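Local coordinates for cell wall mannoprotein 1 (Neosartorya fumigata, PDB 5J5K), which binds palmitic acid inside an all-helical bundle and is probably a constituent of the fungal cell wall recognised as an antigen by the host immune system, at residues T21-L26 against P84-S89; Q49-I54 against N114-K119; N77-L82 against D137-G142. All coordinates share one frame; numbering follows the deposited sequence.

Contact 1 of 3, residues T21-L26 against P84-S89; sequences TDINTL and PDIVTS. With PLM (palmitic acid), chain C.
A carboxylate oxygen approached from above its plane is the odd feature of this helix pair: the amide of N24 stands nearly upright on the carboxylate of D85, the two planes 79° apart. N24 ND2 donates to D85 OD2 over 3.3 Å; the bond is long and well aimed at the donor end, where the acceptor lies close to the amide plane, but the donor sits 70° out of the carboxylate plane. A water bridges the two helices, donating to N24 OD1 and, at 2.8 Å, to the backbone oxygen D85 O. That carbonyl also receives the helical bond from S89 N. Beneath these polar groups lies I23. Its CG2, anti to the backbone N, reaches between D85 and S89 and rests 3.7 Å from S89 CB, while CD1 on the other branch meets I86 CG1 at 3.9 Å. The inner side belongs to the fatty acid: S89 OG is 3.4 Å from PLM CB, I86 CD1 touches the terminal methyl, PLM CG, at 3.6 Å, and L26 CD2 packs against PLM C9. S89 OG, placed beside its own carbonyl carbon, has a weak hydrogen bond to T27 OG1. Segments 21-26 and 84-89, on helices 9-32 and 83-95, run roughly parallel and cross at 24°, forming a polar seam outside one flank of the palmitic acid site of an all-helical bundle.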
loop_
_atom_site.group_PDB
_atom_site.type_symbol
_atom_site.label_atom_id
_atom_site.label_comp_id
_atom_site.label_asym_id
_atom_site.label_seq_id
_atom_site.Cartn_x
_atom_site.Cartn_y
_atom_site.Cartn_z
ATOM N N THR A 21 -8.982 -2.782 -1.787
ATOM C CA THR A 21 -10.116 -1.919 -2.107
ATOM C C THR A 21 -9.760 -0.444 -1.923
ATOM O O THR A 21 -10.067 0.396 -2.781
ATOM C CB THR A 21 -11.331 -2.284 -1.236
ATOM O OG1 THR A 21 -11.735 -3.616 -1.559
ATOM C CG2 THR A 21 -12.503 -1.332 -1.486
ATOM N N ASP A 22 -9.103 -0.133 -0.807
ATOM C CA ASP A 22 -8.646 1.233 -0.528
ATOM C C ASP A 22 -7.752 1.769 -1.665
ATOM O O ASP A 22 -7.947 2.888 -2.158
ATOM C CB ASP A 22 -7.813 1.292 0.762
ATOM C CG ASP A 22 -8.607 1.037 2.023
ATOM O OD1 ASP A 22 -9.850 1.123 2.019
ATOM O OD2 ASP A 22 -7.948 0.755 3.056
ATOM N N ILE A 23 -6.760 0.975 -2.054
ATOM C CA ILE A 23 -5.822 1.367 -3.109
ATOM C C ILE A 23 -6.548 1.670 -4.425
ATOM O O ILE A 23 -6.277 2.674 -5.080
ATOM C CB ILE A 23 -4.760 0.284 -3.357
ATOM C CG1 ILE A 23 -3.830 0.160 -2.145
ATOM C CG2 ILE A 23 -3.914 0.606 -4.609
ATOM C CD1 ILE A 23 -3.048 -1.144 -2.119
ATOM N N ASN A 24 -7.458 0.790 -4.818
ATOM C CA ASN A 24 -8.162 0.978 -6.075
ATOM C C ASN A 24 -9.120 2.181 -6.035
ATOM O O ASN A 24 -9.272 2.884 -7.029
ATOM C CB ASN A 24 -8.863 -0.312 -6.485
ATOM C CG ASN A 24 -7.857 -1.442 -6.793
ATOM O OD1 ASN A 24 -6.776 -1.205 -7.362
ATOM N ND2 ASN A 24 -8.205 -2.657 -6.407
ATOM N N THR A 25 -9.724 2.437 -4.883
ATOM C CA THR A 25 -10.504 3.664 -4.698
ATOM C C THR A 25 -9.593 4.888 -4.841
ATOM O O THR A 25 -9.943 5.841 -5.542
ATOM C CB THR A 25 -11.255 3.661 -3.353
ATOM O OG1 THR A 25 -12.112 2.514 -3.313
ATOM C CG2 THR A 25 -12.103 4.948 -3.172
ATOM N N LEU A 26 -8.414 4.846 -4.219
ATOM C CA LEU A 26 -7.473 5.953 -4.311
ATOM C C LEU A 26 -7.062 6.216 -5.771
ATOM O O LEU A 26 -6.973 7.365 -6.205
ATOM C CB LEU A 26 -6.252 5.684 -3.430
ATOM C CG LEU A 26 -5.329 6.827 -3.042
ATOM C CD1 LEU A 26 -6.062 7.935 -2.292
ATOM C CD2 LEU A 26 -4.160 6.271 -2.195
ATOM N N PRO A 84 0.547 -5.261 -8.419
ATOM C CA PRO A 84 0.161 -4.491 -9.608
ATOM C C PRO A 84 -0.796 -3.326 -9.309
ATOM O O PRO A 84 -0.722 -2.311 -9.984
ATOM C CB PRO A 84 -0.488 -5.533 -10.536
ATOM C CG PRO A 84 -0.750 -6.723 -9.710
ATOM C CD PRO A 84 0.143 -6.676 -8.512
ATOM N N ASP A 85 -1.656 -3.457 -8.299
ATOM C CA ASP A 85 -2.571 -2.379 -7.932
ATOM C C ASP A 85 -1.818 -1.220 -7.293
ATOM O O ASP A 85 -2.217 -0.071 -7.450
ATOM C CB ASP A 85 -3.651 -2.852 -6.965
ATOM C CG ASP A 85 -4.693 -3.765 -7.632
ATOM O OD1 ASP A 85 -4.747 -3.828 -8.874
ATOM O OD2 ASP A 85 -5.474 -4.394 -6.899
ATOM N N ILE A 86 -0.746 -1.533 -6.574
ATOM C CA ILE A 86 0.119 -0.515 -5.992
ATOM C C ILE A 86 0.835 0.261 -7.093
ATOM O O ILE A 86 0.824 1.499 -7.103
ATOM C CB ILE A 86 1.166 -1.128 -5.024
ATOM C CG1 ILE A 86 0.474 -1.639 -3.757
ATOM C CG2 ILE A 86 2.273 -0.097 -4.676
ATOM C CD1 ILE A 86 1.333 -2.550 -2.884
ATOM N N VAL A 87 1.432 -0.470 -8.026
ATOM C CA VAL A 87 2.133 0.140 -9.144
ATOM C C VAL A 87 1.178 1.010 -9.964
ATOM O O VAL A 87 1.526 2.129 -10.347
ATOM C CB VAL A 87 2.821 -0.927 -10.023
ATOM C CG1 VAL A 87 3.373 -0.322 -11.307
ATOM C CG2 VAL A 87 3.948 -1.633 -9.232
ATOM N N THR A 88 -0.029 0.509 -10.208
ATOM C CA THR A 88 -1.043 1.261 -10.950
ATOM C C THR A 88 -1.399 2.563 -10.231
ATOM O O THR A 88 -1.485 3.618 -10.848
ATOM C CB THR A 88 -2.307 0.397 -11.158
ATOM O OG1 THR A 88 -1.980 -0.711 -12.009
ATOM C CG2 THR A 88 -3.457 1.194 -11.791
ATOM N N SER A 89 -1.583 2.473 -8.919
ATOM C CA SER A 89 -1.931 3.626 -8.097
ATOM C C SER A 89 -0.813 4.681 -8.102
ATOM O O SER A 89 -1.084 5.865 -8.331
ATOM C CB SER A 89 -2.281 3.181 -6.670
ATOM O OG SER A 89 -2.988 4.191 -5.952
HETATM C C1 PLM C . -3.958 13.986 -3.866
HETATM O O1 PLM C . -4.100 14.978 -4.613
HETATM O O2 PLM C . -4.515 12.911 -4.178
HETATM C C2 PLM C . -3.123 14.084 -2.621
HETATM C C3 PLM C . -3.646 13.155 -1.524
HETATM C C4 PLM C . -3.306 11.674 -1.664
HETATM C C5 PLM C . -1.902 11.373 -2.161
HETATM C C6 PLM C . -1.530 9.930 -1.856
HETATM C C7 PLM C . -0.246 9.537 -2.560
HETATM C C8 PLM C . 0.165 8.124 -2.163
HETATM C C9 PLM C . -0.410 7.077 -3.102
HETATM C CA PLM C . 0.205 5.710 -2.851
HETATM C CB PLM C . -0.559 4.616 -3.580
HETATM C CC PLM C . 0.016 3.233 -3.294
HETATM C CD PLM C . -0.273 2.795 -1.864
HETATM C CE PLM C . 0.047 1.327 -1.654
HETATM C CF PLM C . -0.037 0.900 -0.190
HETATM C CG PLM C . 0.304 -0.584 -0.019
HETATM O O HOH W 1 -4.747 0.758 -8.248
#

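Contact 2 of 3, residues Q49-I54 against N114-K119; sequences QLESDI and NALQSK. With PLM (palmitic acid), chain C.
L116 lays its CD2 methyl across the side chains of L50, E51 and I54, crossing each at about a right angle. The tightest of these meetings is with E51 CG, at 3.6 Å; I54 CD1 follows at 3.8 Å. The other methyl, CD1, points to the fatty acid and lies 3.6 Å from PLM CA, so the two branches of one leucine serve helix and ligand separately. L50 CD2 joins it from helix 37-62, 3.9 Å from PLM CD. Toward the more open side, E51 runs extended beyond CG and brings its carboxylate over A115, with OE2 3.5 Å from A115 CB. K119 crosses E51 at a slant: its CE lies 3.5 Å from E51 OE1, but with the chain bent at its last torsion (chi4 -63°) NZ stays 4.5 Å from E51 OE1, beyond a salt bridge, and pairs with D55. The aliphatic part of the lysine also packs: its CB meets I54 CG2, which abuts the backbone oxygen K119 O at 3.4 Å. Segments 49-54 and 114-119, on helices 37-62 and 106-130, run nearly parallel, 15° apart; L50 leans on I19 and L26 of helix 9-32, while L116 reaches F150 of helix 133-156.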
loop_
_atom_site.group_PDB
_atom_site.type_symbol
_atom_site.label_atom_id
_atom_site.label_comp_id
_atom_site.label_asym_id
_atom_site.label_seq_id
_atom_site.Cartn_x
_atom_site.Cartn_y
_atom_site.Cartn_z
ATOM N N GLN A 49 -7.535 6.497 5.428
ATOM C CA GLN A 49 -8.197 5.203 5.649
ATOM C C GLN A 49 -7.248 4.076 5.285
ATOM O O GLN A 49 -7.170 3.072 5.999
ATOM C CB GLN A 49 -9.490 5.106 4.830
ATOM C CG GLN A 49 -10.352 3.880 5.128
ATOM C CD GLN A 49 -10.767 3.799 6.580
ATOM O OE1 GLN A 49 -11.500 4.646 7.062
ATOM N NE2 GLN A 49 -10.297 2.774 7.283
ATOM N N LEU A 50 -6.513 4.252 4.189
ATOM C CA LEU A 50 -5.544 3.260 3.727
ATOM C C LEU A 50 -4.424 3.085 4.753
ATOM O O LEU A 50 -4.078 1.951 5.094
ATOM C CB LEU A 50 -4.962 3.642 2.365
ATOM C CG LEU A 50 -3.800 2.813 1.818
ATOM C CD1 LEU A 50 -4.194 1.312 1.729
ATOM C CD2 LEU A 50 -3.348 3.355 0.463
ATOM N N GLU A 51 -3.882 4.191 5.262
ATOM C CA GLU A 51 -2.878 4.115 6.329
ATOM C C GLU A 51 -3.391 3.320 7.535
ATOM O O GLU A 51 -2.695 2.451 8.065
ATOM C CB GLU A 51 -2.440 5.510 6.793
ATOM C CG GLU A 51 -1.588 6.296 5.771
ATOM C CD GLU A 51 -0.970 7.550 6.387
ATOM O OE1 GLU A 51 -0.921 7.648 7.629
ATOM O OE2 GLU A 51 -0.520 8.434 5.638
ATOM N N SER A 52 -4.608 3.621 7.960
ATOM C CA SER A 52 -5.211 2.944 9.098
ATOM C C SER A 52 -5.395 1.441 8.821
ATOM O O SER A 52 -5.173 0.588 9.712
ATOM C CB SER A 52 -6.561 3.594 9.422
ATOM O OG SER A 52 -7.139 3.013 10.565
ATOM N N ASP A 53 -5.790 1.114 7.594
ATOM C CA ASP A 53 -6.066 -0.277 7.236
ATOM C C ASP A 53 -4.770 -1.099 7.116
ATOM O O ASP A 53 -4.744 -2.296 7.434
ATOM C CB ASP A 53 -6.932 -0.355 5.960
ATOM C CG ASP A 53 -8.373 0.120 6.193
ATOM O OD1 ASP A 53 -8.871 0.038 7.340
ATOM O OD2 ASP A 53 -9.025 0.572 5.232
ATOM N N ILE A 54 -3.696 -0.462 6.683
ATOM C CA ILE A 54 -2.387 -1.119 6.660
ATOM C C ILE A 54 -1.926 -1.394 8.093
ATOM O O ILE A 54 -1.505 -2.506 8.417
ATOM C CB ILE A 54 -1.356 -0.279 5.923
ATOM C CG1 ILE A 54 -1.725 -0.191 4.439
ATOM C CG2 ILE A 54 0.061 -0.883 6.064
ATOM C CD1 ILE A 54 -0.993 0.901 3.708
ATOM N N ASN A 114 5.881 8.642 1.835
ATOM C CA ASN A 114 6.803 8.229 2.904
ATOM C C ASN A 114 6.092 7.425 4.018
ATOM O O ASN A 114 6.594 6.371 4.457
ATOM C CB ASN A 114 7.560 9.438 3.456
ATOM C CG ASN A 114 8.627 9.945 2.485
ATOM O OD1 ASN A 114 9.445 9.170 2.014
ATOM N ND2 ASN A 114 8.611 11.238 2.177
ATOM N N ALA A 115 4.915 7.888 4.434
ATOM C CA ALA A 115 4.148 7.217 5.493
ATOM C C ALA A 115 3.675 5.850 5.011
ATOM O O ALA A 115 3.791 4.853 5.727
ATOM C CB ALA A 115 2.951 8.075 5.940
ATOM N N LEU A 116 3.166 5.802 3.789
ATOM C CA LEU A 116 2.690 4.546 3.213
ATOM C C LEU A 116 3.818 3.536 2.991
ATOM O O LEU A 116 3.630 2.346 3.226
ATOM C CB LEU A 116 1.927 4.796 1.913
ATOM C CG LEU A 116 0.559 5.460 2.115
ATOM C CD1 LEU A 116 0.019 5.930 0.781
ATOM C CD2 LEU A 116 -0.421 4.520 2.820
ATOM N N GLN A 117 4.990 3.991 2.551
ATOM C CA GLN A 117 6.095 3.059 2.384
ATOM C C GLN A 117 6.527 2.468 3.740
ATOM O O GLN A 117 6.726 1.249 3.846
ATOM C CB GLN A 117 7.295 3.693 1.673
ATOM C CG GLN A 117 8.405 2.680 1.427
ATOM C CD GLN A 117 9.580 3.210 0.635
ATOM O OE1 GLN A 117 9.753 4.420 0.460
ATOM N NE2 GLN A 117 10.413 2.289 0.156
ATOM N N SER A 118 6.684 3.321 4.750
ATOM C CA SER A 118 7.024 2.867 6.091
ATOM C C SER A 118 5.997 1.853 6.638
ATOM O O SER A 118 6.372 0.775 7.145
ATOM C CB SER A 118 7.202 4.074 7.035
ATOM O OG SER A 118 7.438 3.639 8.355
ATOM N N LYS A 119 4.711 2.165 6.489
ATOM C CA LYS A 119 3.648 1.287 6.994
ATOM C C LYS A 119 3.581 -0.037 6.217
ATOM O O LYS A 119 3.391 -1.097 6.821
ATOM C CB LYS A 119 2.293 2.012 7.010
ATOM C CG LYS A 119 2.253 3.147 8.040
ATOM C CD LYS A 119 1.000 4.001 7.964
ATOM C CE LYS A 119 1.077 5.166 8.961
ATOM N NZ LYS A 119 1.148 4.743 10.406
HETATM C C1 PLM C . -3.958 13.986 -3.866
HETATM O O1 PLM C . -4.100 14.978 -4.613
HETATM O O2 PLM C . -4.515 12.911 -4.178
HETATM C C2 PLM C . -3.123 14.084 -2.621
HETATM C C3 PLM C . -3.646 13.155 -1.524
HETATM C C4 PLM C . -3.306 11.674 -1.664
HETATM C C5 PLM C . -1.902 11.373 -2.161
HETATM C C6 PLM C . -1.530 9.930 -1.856
HETATM C C7 PLM C . -0.246 9.537 -2.560
HETATM C C8 PLM C . 0.165 8.124 -2.163
HETATM C C9 PLM C . -0.410 7.077 -3.102
HETATM C CA PLM C . 0.205 5.710 -2.851
HETATM C CB PLM C . -0.559 4.616 -3.580
HETATM C CC PLM C . 0.016 3.233 -3.294
HETATM C CD PLM C . -0.273 2.795 -1.864
HETATM C CE PLM C . 0.047 1.327 -1.654
HETATM C CF PLM C . -0.037 0.900 -0.190
HETATM C CG PLM C . 0.304 -0.584 -0.019
#

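Contact 3 of 3, residues N77-L82 against D137-G142; sequences NALLGL and DTIASG
L80, with the most surface buried here, spreads its two methyls over helix 133-156. CD1 presses on T138 CG2 at 3.3 Å, tighter than usual for two carbons, and the side chains cross at about a right angle. CD2 settles against the bare backbone of G142, 3.8 Å from its CA; with no side chain at that position, L80 can lie where a CB would otherwise stand. The first torsion of L80 (chi1 -66°) holds CG beside the backbone N and anti to the carbonyl carbon, from where the fork straddles T138 and G142. This is side-to-side packing of nearly parallel helices in an all-helical bundle: the axes of 77-81 and 137-142 approach to 10.1 Å, at 10° to each other, with L80 and G142 closest in backbone register at 6.3 Å between their CA atoms. On the buried side I139 takes over, offering CG2 to L79 CD2 at 3.3 Å, again a close contact made at about a right angle. L79 has CG anti to the backbone N (chi1 -177°), unlike L80, and also touches L127 of helix 106-130. I139 meets S124 and Q128 of that same helix.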
loop_
_atom_site.group_PDB
_atom_site.type_symbol
_atom_site.label_atom_id
_atom_site.label_comp_id
_atom_site.label_asym_id
_atom_site.label_seq_id
_atom_site.Cartn_x
_atom_site.Cartn_y
_atom_site.Cartn_z
ATOM N N ASN A 77 0.042 -14.874 -1.361
ATOM C CA ASN A 77 -0.605 -14.538 -2.635
ATOM C C ASN A 77 -1.451 -13.286 -2.537
ATOM O O ASN A 77 -1.480 -12.511 -3.485
ATOM C CB ASN A 77 -1.427 -15.707 -3.176
ATOM C CG ASN A 77 -0.552 -16.818 -3.716
ATOM O OD1 ASN A 77 0.655 -16.839 -3.464
ATOM N ND2 ASN A 77 -1.143 -17.731 -4.475
ATOM N N ALA A 78 -2.112 -13.093 -1.394
ATOM C CA ALA A 78 -2.901 -11.876 -1.148
ATOM C C ALA A 78 -2.006 -10.628 -1.075
ATOM O O ALA A 78 -2.358 -9.565 -1.617
ATOM C CB ALA A 78 -3.717 -12.017 0.114
ATOM N N LEU A 79 -0.855 -10.756 -0.419
ATOM C CA LEU A 79 0.093 -9.639 -0.327
ATOM C C LEU A 79 0.672 -9.319 -1.699
ATOM O O LEU A 79 0.684 -8.157 -2.123
ATOM C CB LEU A 79 1.233 -9.952 0.656
ATOM C CG LEU A 79 2.244 -8.820 0.896
ATOM C CD1 LEU A 79 1.567 -7.600 1.486
ATOM C CD2 LEU A 79 3.354 -9.286 1.806
ATOM N N LEU A 80 1.134 -10.350 -2.400
ATOM C CA LEU A 80 1.733 -10.168 -3.709
ATOM C C LEU A 80 0.711 -9.690 -4.743
ATOM O O LEU A 80 1.055 -8.884 -5.606
ATOM C CB LEU A 80 2.428 -11.442 -4.178
ATOM C CG LEU A 80 3.656 -11.871 -3.359
ATOM C CD1 LEU A 80 4.340 -13.033 -4.052
ATOM C CD2 LEU A 80 4.625 -10.724 -3.135
ATOM N N GLY A 81 -0.531 -10.167 -4.643
ATOM C CA GLY A 81 -1.633 -9.668 -5.476
ATOM C C GLY A 81 -1.861 -8.163 -5.381
ATOM O O GLY A 81 -2.455 -7.569 -6.284
ATOM N N LEU A 82 -1.405 -7.535 -4.291
ATOM C CA LEU A 82 -1.442 -6.079 -4.172
ATOM C C LEU A 82 -0.483 -5.385 -5.132
ATOM O O LEU A 82 -0.731 -4.239 -5.513
ATOM C CB LEU A 82 -1.111 -5.594 -2.744
ATOM C CG LEU A 82 -2.054 -5.977 -1.588
ATOM C CD1 LEU A 82 -1.546 -5.418 -0.262
ATOM C CD2 LEU A 82 -3.474 -5.496 -1.864
ATOM N N ASP A 137 10.805 -15.606 1.715
ATOM C CA ASP A 137 11.675 -15.144 0.630
ATOM C C ASP A 137 10.843 -14.534 -0.499
ATOM O O ASP A 137 11.222 -13.504 -1.070
ATOM C CB ASP A 137 12.553 -16.287 0.095
ATOM C CG ASP A 137 13.596 -16.773 1.118
ATOM O OD1 ASP A 137 14.000 -15.986 2.008
ATOM O OD2 ASP A 137 14.008 -17.949 1.027
ATOM N N THR A 138 9.698 -15.150 -0.798
ATOM C CA THR A 138 8.803 -14.652 -1.854
ATOM C C THR A 138 8.242 -13.273 -1.491
ATOM O O THR A 138 8.219 -12.356 -2.323
ATOM C CB THR A 138 7.663 -15.670 -2.150
ATOM O OG1 THR A 138 8.242 -16.917 -2.558
ATOM C CG2 THR A 138 6.743 -15.186 -3.242
ATOM N N ILE A 139 7.804 -13.122 -0.245
ATOM C CA ILE A 139 7.266 -11.850 0.235
ATOM C C ILE A 139 8.351 -10.771 0.203
ATOM O O ILE A 139 8.110 -9.649 -0.250
ATOM C CB ILE A 139 6.680 -11.977 1.654
ATOM C CG1 ILE A 139 5.428 -12.870 1.641
ATOM C CG2 ILE A 139 6.333 -10.602 2.207
ATOM C CD1 ILE A 139 4.979 -13.335 3.048
ATOM N N ALA A 140 9.552 -11.123 0.673
ATOM C CA ALA A 140 10.680 -10.187 0.679
ATOM C C ALA A 140 11.024 -9.700 -0.735
ATOM O O ALA A 140 11.287 -8.518 -0.934
ATOM C CB ALA A 140 11.918 -10.830 1.349
ATOM N N SER A 141 11.052 -10.614 -1.704
ATOM C CA SER A 141 11.346 -10.244 -3.097
ATOM C C SER A 141 10.273 -9.322 -3.654
ATOM O O SER A 141 10.589 -8.276 -4.226
ATOM C CB SER A 141 11.505 -11.480 -3.983
ATOM O OG SER A 141 12.519 -12.327 -3.468
ATOM N N GLY A 142 9.010 -9.681 -3.442
ATOM C CA GLY A 142 7.894 -8.826 -3.834
ATOM C C GLY A 142 7.928 -7.462 -3.161
ATOM O O GLY A 142 7.587 -6.447 -3.776
#

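Overall arrangement
All three contacts join roughly parallel helices of one bundle, and each pair is separated by 54 to 59 residues. Their first segments come in the order 1, 2, 3 and their second segments likewise, so the pairings interlock along the chain. Contacts 1 and 2 lie about 13 Å apart between centres and touch through the successive helices 9-32 and 37-62; both have side chains against the palmitic acid. The centre of contact 3 lies about 15 Å from that of contact 1 and about 17 Å from that of contact 2, without direct ligand contact, but its first segment leads straight into helix 83-95. Contacts 1 and 2 thus flank the palmitic acid, while contact 3 joins helices further along the bundle.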